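Local coordinates for protein carbonic anhydrase (Trichomonas vaginalis, PDB 6Y04) that probably catalyses the reversible hydration of carbon dioxide to hydrogencarbonate and a proton, as a beta-class carbonic anhydrase with one zinc ion per subunit, at residues 65-70 / 91-96; 78-83 / 155-160; 30-35 / 50-55; 143-148 / 177-182. All coordinates share one frame; numbering follows the deposited sequence.

Contact 1: residues 65-70 / 91-96. With ZN (zinc ion), chain C.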
loop_
_atom_site.group_PDB
_atom_site.type_symbol
_atom_site.label_atom_id
_atom_site.label_comp_id
_atom_site.label_asym_id
_atom_site.label_seq_id
_atom_site.Cartn_x
_atom_site.Cartn_y
_atom_site.Cartn_z
ATOM N N ASN A 65 3.938 -5.964 4.537
ATOM C CA ASN A 65 2.506 -6.250 4.563
ATOM C C ASN A 65 2.041 -6.711 5.950
ATOM O O ASN A 65 1.297 -7.688 6.068
ATOM C CB ASN A 65 2.114 -7.281 3.496
ATOM C CG ASN A 65 2.955 -8.541 3.552
ATOM O OD1 ASN A 65 4.030 -8.600 2.957
ATOM N ND2 ASN A 65 2.484 -9.542 4.279
ATOM N N GLY A 66 2.477 -5.993 6.991
ATOM C CA GLY A 66 2.279 -6.450 8.356
ATOM C C GLY A 66 1.189 -5.669 9.083
ATOM O O GLY A 66 1.079 -4.450 8.945
ATOM N N ILE A 67 0.369 -6.409 9.835
ATOM C CA ILE A 67 -0.490 -5.836 10.855
ATOM C C ILE A 67 -0.063 -6.453 12.181
ATOM O O ILE A 67 -0.268 -7.641 12.410
ATOM C CB ILE A 67 -1.983 -6.102 10.559
ATOM C CG1 ILE A 67 -2.402 -5.598 9.176
ATOM C CG2 ILE A 67 -2.873 -5.546 11.660
ATOM C CD1 ILE A 67 -2.150 -6.594 8.061
ATOM N N TRP A 68 0.563 -5.639 13.031
ATOM C CA TRP A 68 0.992 -6.101 14.339
ATOM C C TRP A 68 0.097 -5.503 15.422
ATOM O O TRP A 68 0.137 -5.946 16.569
ATOM C CB TRP A 68 2.484 -5.809 14.565
ATOM C CG TRP A 68 2.926 -4.423 14.191
ATOM C CD1 TRP A 68 3.481 -4.036 13.006
ATOM C CD2 TRP A 68 2.870 -3.233 15.006
ATOM N NE1 TRP A 68 3.765 -2.697 13.024
ATOM C CE2 TRP A 68 3.407 -2.175 14.237
ATOM C CE3 TRP A 68 2.425 -2.954 16.309
ATOM C CZ2 TRP A 68 3.508 -0.869 14.728
ATOM C CZ3 TRP A 68 2.511 -1.663 16.793
ATOM C CH2 TRP A 68 3.049 -0.636 16.008
ATOM N N THR A 69 -0.713 -4.506 15.042
ATOM C CA THR A 69 -1.540 -3.759 15.978
ATOM C C THR A 69 -2.987 -4.239 15.903
ATOM O O THR A 69 -3.441 -4.690 14.847
ATOM C CB THR A 69 -1.469 -2.249 15.694
ATOM O OG1 THR A 69 -2.070 -1.566 16.794
ATOM C CG2 THR A 69 -2.167 -1.839 14.415
ATOM N N THR A 70 -3.700 -4.128 17.032
ATOM C CA THR A 70 -5.150 -4.286 17.035
ATOM C C THR A 70 -5.838 -2.934 17.244
ATOM O O THR A 70 -7.052 -2.875 17.420
ATOM C CB THR A 70 -5.636 -5.389 17.988
ATOM O OG1 THR A 70 -5.517 -4.910 19.329
ATOM C CG2 THR A 70 -4.914 -6.711 17.810
ATOM N N ILE A 91 -10.841 -10.580 3.014
ATOM C CA ILE A 91 -9.515 -9.987 3.051
ATOM C C ILE A 91 -8.477 -11.082 2.824
ATOM O O ILE A 91 -8.488 -12.107 3.502
ATOM C CB ILE A 91 -9.269 -9.229 4.375
ATOM C CG1 ILE A 91 -10.272 -8.094 4.598
ATOM C CG2 ILE A 91 -7.830 -8.734 4.463
ATOM C CD1 ILE A 91 -10.261 -7.539 6.013
ATOM N N PHE A 92 -7.579 -10.844 1.861
ATOM C CA PHE A 92 -6.431 -11.707 1.640
ATOM C C PHE A 92 -5.158 -10.964 2.029
ATOM O O PHE A 92 -4.854 -9.908 1.469
ATOM C CB PHE A 92 -6.349 -12.103 0.166
ATOM C CG PHE A 92 -7.518 -12.913 -0.323
ATOM C CD1 PHE A 92 -8.731 -12.303 -0.615
ATOM C CD2 PHE A 92 -7.411 -14.288 -0.480
ATOM C CE1 PHE A 92 -9.818 -13.049 -1.055
ATOM C CE2 PHE A 92 -8.496 -15.033 -0.921
ATOM C CZ PHE A 92 -9.693 -14.414 -1.210
ATOM N N ILE A 93 -4.421 -11.527 2.994
ATOM C CA ILE A 93 -3.105 -11.010 3.340
ATOM C C ILE A 93 -2.034 -11.892 2.702
ATOM O O ILE A 93 -1.943 -13.087 2.987
ATOM C CB ILE A 93 -2.960 -10.873 4.870
ATOM C CG1 ILE A 93 -3.976 -9.862 5.408
ATOM C CG2 ILE A 93 -1.535 -10.496 5.254
ATOM C CD1 ILE A 93 -4.404 -10.141 6.818
ATOM N N MET A 94 -1.225 -11.278 1.830
ATOM C CA MET A 94 -0.309 -12.023 0.980
ATOM C C MET A 94 1.126 -11.532 1.172
ATOM O O MET A 94 1.511 -10.482 0.650
ATOM C CB MET A 94 -0.717 -11.902 -0.489
ATOM C CG MET A 94 0.217 -12.635 -1.418
ATOM S SD MET A 94 -0.471 -12.865 -3.053
ATOM C CE MET A 94 -0.458 -11.174 -3.645
ATOM N N GLY A 95 1.903 -12.328 1.920
ATOM C CA GLY A 95 3.322 -12.092 2.110
ATOM C C GLY A 95 4.140 -12.762 1.012
ATOM O O GLY A 95 3.586 -13.390 0.114
ATOM N N HIS A 96 5.465 -12.623 1.084
ATOM C CA HIS A 96 6.312 -13.197 0.054
ATOM C C HIS A 96 7.643 -13.642 0.642
ATOM O O HIS A 96 8.121 -13.070 1.620
ATOM C CB HIS A 96 6.490 -12.216 -1.111
ATOM C CG HIS A 96 7.328 -11.024 -0.776
ATOM N ND1 HIS A 96 8.621 -10.888 -1.237
ATOM C CD2 HIS A 96 7.076 -9.926 -0.025
ATOM C CE1 HIS A 96 9.126 -9.757 -0.797
ATOM N NE2 HIS A 96 8.205 -9.149 -0.045
HETATM ZN ZN ZN C . 8.626 -7.570 1.183
HETATM O O HOH W 1 6.068 -10.732 3.163
HETATM O O HOH W 2 10.285 -6.520 0.813
#
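The imidazole of His-96 is a zinc ligand whose ring edge faces Asn-65 OD1, which stands near the ring plane, 4.5 Å from His-96 CD2. His-96 NE2 binds the zinc ion at 2.0 Å, and water 2, a further zinc ligand, lies at the ring edge in the ring plane. This is the zinc site of the beta-class carbonic anhydrase fold, where Cys-37 and Cys-99 complete the protein ligands. Asn-65 carries the contact: one face of its amide lies on the backbone of Met-94 and Gly-95. Met-94 O sits over that face, 3.8 Å from Asn-65 CG, and Asn-65 ND2 comes 3.5 Å from Gly-95 CA. Asn-65 CG takes the crowded position between the backbone N and the carbonyl carbon (chi1 52°), as does His-96 CG (chi1 70°). No direct hydrogen bond joins the two segments. Lower on the strand the contact is apolar, with Ile-67 CD1 4.4 Å from Ile-93 CD1. Helix 140-152 packs on both of these isoleucines. A single water ties the asparagine to the ligand-bearing residue: water 1 donates to Asn-65 OD1 at 3.0 Å and accepts from the backbone N of His-96 at 2.9 Å.

Contact 2: residues 78-83 / 155-160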
loop_
_atom_site.group_PDB
_atom_site.type_symbol
_atom_site.label_atom_id
_atom_site.label_comp_id
_atom_site.label_asym_id
_atom_site.label_seq_id
_atom_site.Cartn_x
_atom_site.Cartn_y
_atom_site.Cartn_z
ATOM N N SER A 78 -7.403 1.244 5.856
ATOM C CA SER A 78 -7.671 0.836 4.485
ATOM C C SER A 78 -8.669 -0.317 4.447
ATOM O O SER A 78 -9.550 -0.341 3.594
ATOM C CB SER A 78 -6.395 0.475 3.769
ATOM O OG SER A 78 -5.547 1.611 3.649
ATOM N N LEU A 79 -8.534 -1.254 5.390
ATOM C CA LEU A 79 -9.434 -2.395 5.464
ATOM C C LEU A 79 -10.829 -1.972 5.927
ATOM O O LEU A 79 -11.823 -2.501 5.429
ATOM C CB LEU A 79 -8.819 -3.467 6.373
ATOM C CG LEU A 79 -7.572 -4.135 5.789
ATOM C CD1 LEU A 79 -6.882 -5.023 6.808
ATOM C CD2 LEU A 79 -7.906 -4.906 4.518
ATOM N N LEU A 80 -10.896 -1.008 6.858
ATOM C CA LEU A 80 -12.174 -0.520 7.360
ATOM C C LEU A 80 -12.939 0.173 6.235
ATOM O O LEU A 80 -14.139 -0.050 6.066
ATOM C CB LEU A 80 -11.960 0.429 8.548
ATOM C CG LEU A 80 -11.295 -0.187 9.778
ATOM C CD1 LEU A 80 -10.947 0.876 10.819
ATOM C CD2 LEU A 80 -12.170 -1.269 10.394
ATOM N N VAL A 81 -12.226 1.002 5.469
ATOM C CA VAL A 81 -12.815 1.696 4.337
ATOM C C VAL A 81 -13.276 0.669 3.305
ATOM O O VAL A 81 -14.375 0.782 2.764
ATOM C CB VAL A 81 -11.838 2.724 3.732
ATOM C CG1 VAL A 81 -12.402 3.362 2.474
ATOM C CG2 VAL A 81 -11.465 3.799 4.747
ATOM N N SER A 82 -12.433 -0.337 3.045
ATOM C CA SER A 82 -12.768 -1.361 2.068
ATOM C C SER A 82 -14.089 -2.032 2.441
ATOM O O SER A 82 -14.965 -2.195 1.589
ATOM C CB SER A 82 -11.659 -2.376 1.930
ATOM O OG SER A 82 -10.520 -1.792 1.319
ATOM N N ILE A 83 -14.224 -2.410 3.723
ATOM C CA ILE A 83 -15.363 -3.212 4.151
ATOM C C ILE A 83 -16.618 -2.342 4.202
ATOM O O ILE A 83 -17.636 -2.678 3.597
ATOM C CB ILE A 83 -15.099 -3.902 5.505
ATOM C CG1 ILE A 83 -13.930 -4.883 5.436
ATOM C CG2 ILE A 83 -16.364 -4.575 6.031
ATOM C CD1 ILE A 83 -13.351 -5.207 6.796
ATOM N N PRO A 155 -11.204 -5.298 16.928
ATOM C CA PRO A 155 -12.602 -5.144 17.334
ATOM C C PRO A 155 -13.455 -4.355 16.344
ATOM O O PRO A 155 -14.680 -4.359 16.431
ATOM C CB PRO A 155 -12.506 -4.394 18.675
ATOM C CG PRO A 155 -11.192 -3.647 18.605
ATOM C CD PRO A 155 -10.280 -4.529 17.779
ATOM N N LEU A 156 -12.799 -3.683 15.393
ATOM C CA LEU A 156 -13.513 -2.870 14.425
ATOM C C LEU A 156 -13.855 -3.702 13.188
ATOM O O LEU A 156 -14.540 -3.214 12.294
ATOM C CB LEU A 156 -12.661 -1.654 14.048
ATOM C CG LEU A 156 -12.359 -0.643 15.155
ATOM C CD1 LEU A 156 -11.918 0.680 14.556
ATOM C CD2 LEU A 156 -13.555 -0.433 16.071
ATOM N N ILE A 157 -13.379 -4.952 13.139
ATOM C CA ILE A 157 -13.543 -5.776 11.952
ATOM C C ILE A 157 -14.539 -6.901 12.235
ATOM O O ILE A 157 -14.336 -7.705 13.145
ATOM C CB ILE A 157 -12.180 -6.257 11.410
ATOM C CG1 ILE A 157 -11.456 -5.100 10.719
ATOM C CG2 ILE A 157 -12.341 -7.443 10.469
ATOM C CD1 ILE A 157 -10.056 -5.410 10.299
ATOM N N PRO A 158 -15.641 -6.990 11.450
ATOM C CA PRO A 158 -16.727 -7.934 11.726
ATOM C C PRO A 158 -16.231 -9.376 11.678
ATOM O O PRO A 158 -15.278 -9.673 10.966
ATOM C CB PRO A 158 -17.727 -7.709 10.582
ATOM C CG PRO A 158 -17.383 -6.351 10.028
ATOM C CD PRO A 158 -15.892 -6.190 10.242
ATOM N N LYS A 159 -16.904 -10.257 12.425
ATOM C CA LYS A 159 -16.534 -11.660 12.531
ATOM C C LYS A 159 -16.883 -12.414 11.249
ATOM O O LYS A 159 -16.328 -13.481 10.988
ATOM C CB LYS A 159 -17.198 -12.283 13.764
ATOM C CG LYS A 159 -16.793 -11.648 15.090
ATOM C CD LYS A 159 -15.296 -11.699 15.347
ATOM C CE LYS A 159 -14.896 -11.300 16.752
ATOM N NZ LYS A 159 -13.457 -11.579 16.985
ATOM N N ASN A 160 -17.783 -11.836 10.445
ATOM C CA ASN A 160 -18.293 -12.510 9.265
ATOM C C ASN A 160 -17.454 -12.178 8.029
ATOM O O ASN A 160 -17.841 -12.541 6.920
ATOM C CB ASN A 160 -19.781 -12.213 9.041
ATOM C CG ASN A 160 -20.051 -10.794 8.576
ATOM O OD1 ASN A 160 -19.461 -9.845 9.077
ATOM N ND2 ASN A 160 -20.940 -10.632 7.613
#
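Leu-80, on helix 74-85, has the largest share of this apolar contact with the loop before strand 163-168. Its CG lies anti to the carbonyl carbon (chi1 -62°), and chi2 is near 180°. The CA-CB bond does not aim at the loop, but these torsions bring both methyls to it. Leu-80 CD2 reaches 3.7 Å from Leu-156 CB and 3.9 Å from Ile-157 CG1. Leu-80 CD2 also rests on the backbone, 3.6 Å from Leu-156 O. That oxygen has a polar partner, the hydrogen-bonded Tyr-84 OH. The other branch, Leu-80 CD1, meets Leu-156 CD1 at 3.9 Å, and the two leucines cross obliquely. Ile-157 also has its CG1 anti to the carbonyl carbon (chi1 -74°), which turns its longer branch to the helix. One turn on, Ile-83 CD1 touches more loosely, 4.4 Å from both Ile-157 CG1 and Pro-158 CD. No hydrogen bond crosses, and the contact is plain hydrophobic packing away from the zinc site. Behind it, Leu-79 and Ile-83 pack on Ile-91 of strand 90-96, while Leu-79 and Ile-157 both meet Val-151, so helix 74-85, the loop and helix 140-152 close together beside the sheet.

Contact 3: residues 30-35 / 50-55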
loop_
_atom_site.group_PDB
_atom_site.type_symbol
_atom_site.label_atom_id
_atom_site.label_comp_id
_atom_site.label_asym_id
_atom_site.label_seq_id
_atom_site.Cartn_x
_atom_site.Cartn_y
_atom_site.Cartn_z
ATOM N N ARG A 30 -15.319 -7.764 -6.990
ATOM C CA ARG A 30 -15.279 -9.104 -6.424
ATOM C C ARG A 30 -15.321 -9.039 -4.898
ATOM O O ARG A 30 -15.257 -10.073 -4.231
ATOM C CB ARG A 30 -14.062 -9.877 -6.929
ATOM C CG ARG A 30 -14.230 -10.425 -8.338
ATOM C CD ARG A 30 -12.923 -10.986 -8.842
ATOM N NE ARG A 30 -12.427 -12.113 -8.063
ATOM C CZ ARG A 30 -11.244 -12.688 -8.253
ATOM N NH1 ARG A 30 -10.431 -12.261 -9.207
ATOM N NH2 ARG A 30 -10.880 -13.704 -7.492
ATOM N N HIS A 31 -15.427 -7.814 -4.362
ATOM C CA HIS A 31 -15.656 -7.564 -2.947
ATOM C C HIS A 31 -14.501 -8.105 -2.109
ATOM O O HIS A 31 -14.721 -8.648 -1.026
ATOM C CB HIS A 31 -17.000 -8.150 -2.492
ATOM C CG HIS A 31 -18.145 -7.867 -3.405
ATOM N ND1 HIS A 31 -18.715 -6.607 -3.516
ATOM C CD2 HIS A 31 -18.827 -8.677 -4.241
ATOM C CE1 HIS A 31 -19.680 -6.649 -4.410
ATOM N NE2 HIS A 31 -19.786 -7.914 -4.851
ATOM N N ILE A 32 -13.271 -7.942 -2.611
ATOM C CA ILE A 32 -12.103 -8.477 -1.928
ATOM C C ILE A 32 -11.040 -7.390 -1.769
ATOM O O ILE A 32 -10.906 -6.496 -2.605
ATOM C CB ILE A 32 -11.559 -9.737 -2.633
ATOM C CG1 ILE A 32 -11.113 -9.449 -4.070
ATOM C CG2 ILE A 32 -12.571 -10.874 -2.566
ATOM C CD1 ILE A 32 -10.428 -10.617 -4.749
ATOM N N ALA A 33 -10.308 -7.472 -0.658
ATOM C CA ALA A 33 -9.156 -6.628 -0.408
ATOM C C ALA A 33 -7.904 -7.503 -0.370
ATOM O O ALA A 33 -7.902 -8.550 0.282
ATOM C CB ALA A 33 -9.348 -5.888 0.897
ATOM N N ILE A 34 -6.848 -7.060 -1.069
ATOM C CA ILE A 34 -5.533 -7.685 -1.010
ATOM C C ILE A 34 -4.589 -6.776 -0.223
ATOM O O ILE A 34 -4.475 -5.594 -0.543
ATOM C CB ILE A 34 -4.967 -7.959 -2.419
ATOM C CG1 ILE A 34 -5.998 -8.563 -3.381
ATOM C CG2 ILE A 34 -3.687 -8.781 -2.350
ATOM C CD1 ILE A 34 -6.479 -9.964 -3.032
ATOM N N VAL A 35 -3.909 -7.347 0.785
ATOM C CA VAL A 35 -2.807 -6.676 1.467
ATOM C C VAL A 35 -1.500 -7.368 1.091
ATOM O O VAL A 35 -1.330 -8.557 1.345
ATOM C CB VAL A 35 -3.006 -6.619 3.000
ATOM C CG1 VAL A 35 -1.844 -5.922 3.700
ATOM C CG2 VAL A 35 -4.330 -5.961 3.381
ATOM N N ILE A 50 -2.545 -13.856 -9.101
ATOM C CA ILE A 50 -3.707 -14.335 -8.367
ATOM C C ILE A 50 -4.985 -14.149 -9.191
ATOM O O ILE A 50 -6.081 -14.396 -8.691
ATOM C CB ILE A 50 -3.787 -13.690 -6.964
ATOM C CG1 ILE A 50 -3.893 -12.163 -7.030
ATOM C CG2 ILE A 50 -2.610 -14.143 -6.106
ATOM C CD1 ILE A 50 -4.388 -11.517 -5.749
ATOM N N GLY A 51 -4.843 -13.731 -10.453
ATOM C CA GLY A 51 -5.973 -13.587 -11.365
ATOM C C GLY A 51 -6.903 -12.434 -10.982
ATOM O O GLY A 51 -8.117 -12.481 -11.195
ATOM N N VAL A 52 -6.318 -11.388 -10.399
ATOM C CA VAL A 52 -7.110 -10.244 -10.001
ATOM C C VAL A 52 -6.919 -9.177 -11.069
ATOM O O VAL A 52 -5.786 -8.868 -11.441
ATOM C CB VAL A 52 -6.724 -9.769 -8.588
ATOM C CG1 VAL A 52 -7.039 -8.301 -8.357
ATOM C CG2 VAL A 52 -7.363 -10.645 -7.527
ATOM N N LYS A 53 -8.049 -8.657 -11.562
ATOM C CA LYS A 53 -8.059 -7.687 -12.643
ATOM C C LYS A 53 -8.409 -6.311 -12.093
ATOM O O LYS A 53 -8.935 -6.191 -10.985
ATOM C CB LYS A 53 -9.076 -8.099 -13.711
ATOM C CG LYS A 53 -8.747 -9.387 -14.453
ATOM C CD LYS A 53 -9.815 -9.803 -15.435
ATOM C CE LYS A 53 -9.392 -10.973 -16.292
ATOM N NZ LYS A 53 -10.566 -11.726 -16.792
ATOM N N ARG A 54 -8.115 -5.278 -12.890
ATOM C CA ARG A 54 -8.486 -3.907 -12.574
ATOM C C ARG A 54 -9.971 -3.863 -12.206
ATOM O O ARG A 54 -10.788 -4.498 -12.869
ATOM C CB ARG A 54 -8.202 -3.015 -13.790
ATOM C CG ARG A 54 -8.375 -1.530 -13.514
ATOM C CD ARG A 54 -8.353 -0.656 -14.748
ATOM N NE ARG A 54 -8.621 0.711 -14.320
ATOM C CZ ARG A 54 -9.101 1.680 -15.096
ATOM N NH1 ARG A 54 -9.369 1.443 -16.369
ATOM N NH2 ARG A 54 -9.306 2.883 -14.588
ATOM N N GLY A 55 -10.306 -3.135 -11.132
ATOM C CA GLY A 55 -11.698 -2.892 -10.784
ATOM C C GLY A 55 -12.332 -3.997 -9.936
ATOM O O GLY A 55 -13.492 -3.887 -9.556
HETATM O O HOH W 3 -8.927 -14.839 -9.052
#
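Arg-30 has the most surface buried here, followed by Val-52 and Ile-34. Arg-30 lies just before strand 32-36, and its partner is the loop that leads from helix 46-49 to strand 57-61. The Arg-30 side chain bends at chi3 (63°), which carries the guanidinium across to the loop. There Arg-30 NH1 gives a weak hydrogen bond to Gly-51 O, 3.1 Å long and bent to 127° at the hydrogen. The carbonyl oxygen sits at the guanidinium edge, near its plane. Water 3 makes a second link: it accepts from Arg-30 NH2 at 2.7 Å and donates to Ile-50 O at 2.9 Å. Gly-51 has positive phi and is the C-prime residue of a Schellman motif that ends helix 46-49, so the arginine meets carbonyls at a helix C-terminus.

Val-52 lies beside this group, oblique to it. Val-52 CG2 is 3.9 Å from Arg-30 NH1, where the two side chains cross obliquely, and 4.1 Å from Ile-32 CD1, which it meets tip to tip. Ile-32 CD1 lies over one face of the guanidinium, offset toward its rim. Further along the strand, Ile-34 and Ile-50 reach toward each other, with CD1 to CD1 at 3.8 Å. Phe-92 and Met-94 of strand 90-96 back this pair.

Arg-30 has stronger partners beyond the loop. NE is hydrogen-bonded to Gln-3 of the second subunit, its strongest polar partner, and NH1 forms a salt bridge with Glu-56. The carbonyls at the helix end and Glu-56 probably stabilise the positive charge, and the bent bond to Gly-51 is a minor part of this network.

Contact 4: residues 143-148 / 177-182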
loop_
_atom_site.group_PDB
_atom_site.type_symbol
_atom_site.label_atom_id
_atom_site.label_comp_id
_atom_site.label_asym_id
_atom_site.label_seq_id
_atom_site.Cartn_x
_atom_site.Cartn_y
_atom_site.Cartn_z
ATOM N N ASN A 143 4.865 -13.877 9.855
ATOM C CA ASN A 143 4.273 -12.556 9.711
ATOM C C ASN A 143 2.872 -12.667 9.112
ATOM O O ASN A 143 1.971 -11.936 9.519
ATOM C CB ASN A 143 5.158 -11.588 8.913
ATOM C CG ASN A 143 4.502 -10.235 8.705
ATOM O OD1 ASN A 143 4.364 -9.451 9.650
ATOM N ND2 ASN A 143 4.064 -9.959 7.483
ATOM N N ILE A 144 2.701 -13.575 8.144
ATOM C CA ILE A 144 1.398 -13.795 7.536
ATOM C C ILE A 144 0.432 -14.297 8.608
ATOM O O ILE A 144 -0.647 -13.732 8.784
ATOM C CB ILE A 144 1.471 -14.761 6.338
ATOM C CG1 ILE A 144 2.192 -14.146 5.137
ATOM C CG2 ILE A 144 0.075 -15.238 5.949
ATOM C CD1 ILE A 144 2.798 -15.178 4.196
ATOM N N LYS A 145 0.842 -15.350 9.323
ATOM C CA LYS A 145 0.018 -15.977 10.345
ATOM C C LYS A 145 -0.373 -14.952 11.409
ATOM O O LYS A 145 -1.526 -14.900 11.826
ATOM C CB LYS A 145 0.749 -17.183 10.947
ATOM C CG LYS A 145 0.602 -18.485 10.168
ATOM C CD LYS A 145 1.655 -19.537 10.478
ATOM C CE LYS A 145 1.296 -20.896 9.915
ATOM N NZ LYS A 145 2.450 -21.830 9.888
ATOM N N ASN A 146 0.595 -14.129 11.826
ATOM C CA ASN A 146 0.419 -13.141 12.884
ATOM C C ASN A 146 -0.451 -11.980 12.391
ATOM O O ASN A 146 -1.264 -11.439 13.140
ATOM C CB ASN A 146 1.777 -12.693 13.431
ATOM C CG ASN A 146 1.680 -11.912 14.729
ATOM O OD1 ASN A 146 1.732 -12.495 15.809
ATOM N ND2 ASN A 146 1.541 -10.596 14.642
ATOM N N SER A 147 -0.279 -11.605 11.122
ATOM C CA SER A 147 -1.038 -10.514 10.538
ATOM C C SER A 147 -2.502 -10.909 10.414
ATOM O O SER A 147 -3.383 -10.123 10.750
ATOM C CB SER A 147 -0.465 -10.108 9.214
ATOM O OG SER A 147 0.697 -9.336 9.415
ATOM N N VAL A 148 -2.741 -12.141 9.951
ATOM C CA VAL A 148 -4.093 -12.667 9.843
ATOM C C VAL A 148 -4.742 -12.693 11.226
ATOM O O VAL A 148 -5.940 -12.464 11.347
ATOM C CB VAL A 148 -4.115 -14.046 9.153
ATOM C CG1 VAL A 148 -5.487 -14.696 9.206
ATOM C CG2 VAL A 148 -3.641 -13.940 7.716
ATOM N N THR A 177 -1.416 -21.224 -0.282
ATOM C CA THR A 177 -2.339 -20.906 0.795
ATOM C C THR A 177 -1.679 -21.210 2.138
ATOM O O THR A 177 -1.101 -22.275 2.324
ATOM C CB THR A 177 -3.653 -21.673 0.598
ATOM O OG1 THR A 177 -4.155 -21.261 -0.672
ATOM C CG2 THR A 177 -4.699 -21.411 1.656
ATOM N N ILE A 178 -1.765 -20.255 3.064
ATOM C CA ILE A 178 -1.230 -20.438 4.405
ATOM C C ILE A 178 -2.392 -20.583 5.386
ATOM O O ILE A 178 -2.439 -21.551 6.140
ATOM C CB ILE A 178 -0.281 -19.283 4.780
ATOM C CG1 ILE A 178 0.813 -19.065 3.728
ATOM C CG2 ILE A 178 0.300 -19.485 6.172
ATOM C CD1 ILE A 178 1.750 -20.244 3.517
ATOM N N ILE A 179 -3.337 -19.629 5.347
ATOM C CA ILE A 179 -4.534 -19.712 6.172
ATOM C C ILE A 179 -5.778 -19.563 5.301
ATOM O O ILE A 179 -5.873 -18.630 4.510
ATOM C CB ILE A 179 -4.503 -18.684 7.323
ATOM C CG1 ILE A 179 -3.403 -19.014 8.332
ATOM C CG2 ILE A 179 -5.853 -18.584 8.015
ATOM C CD1 ILE A 179 -3.165 -17.932 9.369
ATOM N N ASN A 180 -6.726 -20.493 5.460
ATOM C CA ASN A 180 -8.050 -20.395 4.863
ATOM C C ASN A 180 -9.007 -19.850 5.923
ATOM O O ASN A 180 -9.172 -20.462 6.974
ATOM C CB ASN A 180 -8.510 -21.757 4.331
ATOM C CG ASN A 180 -9.921 -21.779 3.771
ATOM O OD1 ASN A 180 -10.832 -21.142 4.304
ATOM N ND2 ASN A 180 -10.111 -22.516 2.691
ATOM N N GLY A 181 -9.646 -18.706 5.637
ATOM C CA GLY A 181 -10.334 -17.957 6.675
ATOM C C GLY A 181 -11.852 -18.128 6.690
ATOM O O GLY A 181 -12.521 -17.390 7.401
ATOM N N TYR A 182 -12.389 -19.119 5.962
ATOM C CA TYR A 182 -13.831 -19.215 5.762
ATOM C C TYR A 182 -14.566 -19.643 7.035
ATOM O O TYR A 182 -14.170 -20.696 7.533
ATOM C CB TYR A 182 -14.178 -20.095 4.562
ATOM C CG TYR A 182 -13.925 -19.394 3.254
ATOM C CD1 TYR A 182 -14.466 -18.144 3.002
ATOM C CD2 TYR A 182 -13.109 -19.963 2.289
ATOM C CE1 TYR A 182 -14.202 -17.477 1.816
ATOM C CE2 TYR A 182 -12.840 -19.313 1.097
ATOM C CZ TYR A 182 -13.383 -18.061 0.859
ATOM O OH TYR A 182 -13.107 -17.416 -0.311
#
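Helix 140-152 packs here against strand 175-179, the outermost, antiparallel strand of the sheet within this chain. Ile-178 and Ile-179 form a classic beta bulge opposite Gly-165, and both point their CA-CB bonds at the helix. The helix and strand axes approach to 8.8 Å at an angle of 43°. Ile-179 buries the most surface. Its CG1 is anti to the carbonyl carbon, and chi2 of 171° extends CD1 to the helix. Ile-179 CD1 lies 3.9 Å from both Lys-145 CA and Lys-145 CG. It also meets Val-148 tip to tip, with Val-148 CG1 4.0 Å from Ile-179 CD1. Ile-178 uses its CG2 branch, which is anti to the backbone N. The extended Lys-145 chain crosses it at about a right angle, its CE 4.1 Å from Ile-178 CG2. The aliphatic part of the lysine therefore does the packing. On the inner side, Ile-144 CG2 is 4.2 Å from Ile-178 CB. No hydrogen bond joins helix and strand. After the strand, Asn-180 OD1 accepts from Tyr-182 N in an Asx turn. Ile-144 and Val-148 continue inward onto strand 163-168, and Val-148 also reaches Ile-93 of strand 90-96, so the helix lies across three strands.

Contacts 1, 2 and 3 are buried, while contact 4 is partly exposed at the sheet edge. Contacts 1, 3 and 4 share one sheet. Strands 90-96 and 32-36 are neighbours in it, joined by probable backbone hydrogen bonds such as Phe-92 N to Ala-33 O. Contacts 1 and 4 lie closest, their centres about 8 Å apart, and Ser-147 OG of the helix bonds to Ile-67 N. Contact 2 meets contact 1 through Leu-79 and Ile-83 on Ile-91. The chemistry differs with place. Contact 1 adds a water bridge beside a zinc ligand to its packing, and contact 3 joins an arginine to apolar side chains. Contact 2 is purely apolar packing. Contact 4 adds a lysine's aliphatic chain.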